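Local coordinates for protein FOKI restriction endonuclease (Planomicrobium okeanokoites, PDB 2FOK) that recognises a specific DNA sequence and cuts the DNA outside it as a type IIS restriction endonuclease with metal-ion catalysis, at residues G232-K236 with L237-K241. Sequence-based numbering, arbitrary orientation.
Sequences GWLDK and LGLVK
Leu237 N divides its proton between two weak bonds back to the last turn of helix 222-236, one to Trp233 O and one to Leu234 O. Its side chain stays beside the same carbonyl of Trp233, with Leu237 CG 3.7 Å from Trp233 O, and goes on to touch Leu152 of helix 146-157. Gly238 is the first residue to leave helical backbone angles. Positive phi (79°), easy for glycine, turns the backbone back on itself, and Gly238 N donates a 2.8 Å bond to Asp235 O, entering well above the carbonyl plane. Leu239 N follows with a weak bond to Leu234 O, and this pair of bonds back into the last turn marks a Schellman motif. The isobutyl group of Leu239 crosses that of Leu234 at about a right angle, Leu239 CD1 resting 3.8 Å from Leu234 CD2, and both leucines also pack on helix 146-157. Val240 N is a further donor to Leu234 O, at 3.1 Å and likewise from above the carbonyl plane, while Val240 CB sits 3.9 Å from Leu234 CB. Val240 O faces back to the helix and takes a nearly straight CA-H...O contact from Asp235 CA (3.3 Å, 168° at the hydrogen). With CG anti to the backbone N (chi1 177°), the Asp235 carboxylate reaches along the emerging strand: OD1 lies 3.4 Å from Lys241 CA and accepts a hydrogen bond from Gln242 N. Lys241 itself pairs through its backbone with Lys266 in the antiparallel sheet of the second recognition subdomain. Chemically, the helix end is closed by the chain that follows it: Leu234 O gathers one regular and two weak N-H donors, the leucines and Val240 turn their apolar groups to helices 146-157 and 160-169, and the carboxylate of Asp235 links the helix end to the strand through Gln242 N.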
loop_
_atom_site.group_PDB
_atom_site.type_symbol
_atom_site.label_atom_id
_atom_site.label_comp_id
_atom_site.label_asym_id
_atom_site.label_seq_id
_atom_site.Cartn_x
_atom_site.Cartn_y
_atom_site.Cartn_z
ATOM N N GLY A 232 -11.233 5.425 9.800
ATOM C CA GLY A 232 -11.722 6.685 10.338
ATOM C C GLY A 232 -13.121 7.005 9.831
ATOM O O GLY A 232 -13.929 7.610 10.541
ATOM N N TRP A 233 -13.415 6.601 8.599
ATOM C CA TRP A 233 -14.740 6.826 8.022
ATOM C C TRP A 233 -15.763 6.039 8.837
ATOM O O TRP A 233 -16.794 6.578 9.246
ATOM C CB TRP A 233 -14.776 6.359 6.559
ATOM C CG TRP A 233 -13.993 7.235 5.612
ATOM C CD1 TRP A 233 -13.490 8.495 5.864
ATOM C CD2 TRP A 233 -13.602 6.913 4.269
ATOM N NE1 TRP A 233 -12.811 8.970 4.757
ATOM C CE2 TRP A 233 -12.865 8.021 3.766
ATOM C CE3 TRP A 233 -13.800 5.798 3.440
ATOM C CZ2 TRP A 233 -12.329 8.038 2.475
ATOM C CZ3 TRP A 233 -13.270 5.814 2.162
ATOM C CH2 TRP A 233 -12.540 6.929 1.688
ATOM N N LEU A 234 -15.456 4.766 9.086
ATOM C CA LEU A 234 -16.328 3.867 9.848
ATOM C C LEU A 234 -16.502 4.285 11.304
ATOM O O LEU A 234 -17.510 3.973 11.927
ATOM C CB LEU A 234 -15.769 2.450 9.825
ATOM C CG LEU A 234 -15.599 1.760 8.480
ATOM C CD1 LEU A 234 -14.743 0.524 8.661
ATOM C CD2 LEU A 234 -16.967 1.389 7.920
ATOM N N ASP A 235 -15.506 4.972 11.849
ATOM C CA ASP A 235 -15.562 5.421 13.230
ATOM C C ASP A 235 -16.628 6.505 13.340
ATOM O O ASP A 235 -17.544 6.414 14.160
ATOM C CB ASP A 235 -14.193 5.958 13.653
ATOM C CG ASP A 235 -14.184 6.512 15.066
ATOM O OD1 ASP A 235 -14.042 5.721 16.032
ATOM O OD2 ASP A 235 -14.310 7.750 15.209
ATOM N N LYS A 236 -16.514 7.519 12.487
ATOM C CA LYS A 236 -17.451 8.625 12.477
ATOM C C LYS A 236 -18.891 8.202 12.188
ATOM O O LYS A 236 -19.826 8.947 12.483
ATOM C CB LYS A 236 -16.998 9.676 11.463
ATOM C CG LYS A 236 -15.728 10.395 11.894
ATOM C CD LYS A 236 -15.629 11.805 11.337
ATOM C CE LYS A 236 -14.605 11.872 10.197
ATOM N NZ LYS A 236 -13.315 11.197 10.526
ATOM N N LEU A 237 -19.070 7.008 11.629
ATOM C CA LEU A 237 -20.401 6.502 11.313
ATOM C C LEU A 237 -20.860 5.509 12.374
ATOM O O LEU A 237 -21.937 4.925 12.261
ATOM C CB LEU A 237 -20.419 5.838 9.925
ATOM C CG LEU A 237 -20.402 6.810 8.737
ATOM C CD1 LEU A 237 -20.149 6.057 7.451
ATOM C CD2 LEU A 237 -21.731 7.557 8.656
ATOM N N GLY A 238 -20.030 5.325 13.402
ATOM C CA GLY A 238 -20.364 4.428 14.497
ATOM C C GLY A 238 -20.185 2.934 14.283
ATOM O O GLY A 238 -20.494 2.144 15.178
ATOM N N LEU A 239 -19.689 2.531 13.118
ATOM C CA LEU A 239 -19.499 1.111 12.832
ATOM C C LEU A 239 -18.209 0.557 13.444
ATOM O O LEU A 239 -18.046 -0.659 13.596
ATOM C CB LEU A 239 -19.498 0.884 11.314
ATOM C CG LEU A 239 -20.602 1.605 10.536
ATOM C CD1 LEU A 239 -20.552 1.203 9.059
ATOM C CD2 LEU A 239 -21.954 1.247 11.142
ATOM N N VAL A 240 -17.296 1.453 13.798
ATOM C CA VAL A 240 -16.025 1.051 14.391
ATOM C C VAL A 240 -15.660 2.064 15.479
ATOM O O VAL A 240 -16.206 3.166 15.506
ATOM C CB VAL A 240 -14.909 1.013 13.295
ATOM C CG1 VAL A 240 -13.697 1.831 13.731
ATOM C CG2 VAL A 240 -14.527 -0.427 12.972
ATOM N N LYS A 241 -14.764 1.688 16.385
ATOM C CA LYS A 241 -14.322 2.609 17.430
ATOM C C LYS A 241 -12.807 2.760 17.388
ATOM O O LYS A 241 -12.082 1.778 17.501
ATOM C CB LYS A 241 -14.733 2.107 18.812
ATOM C CG LYS A 241 -14.650 3.183 19.904
ATOM C CD LYS A 241 -14.394 2.576 21.281
ATOM C CE LYS A 241 -15.457 1.530 21.665
ATOM N NZ LYS A 241 -14.914 0.135 21.809
#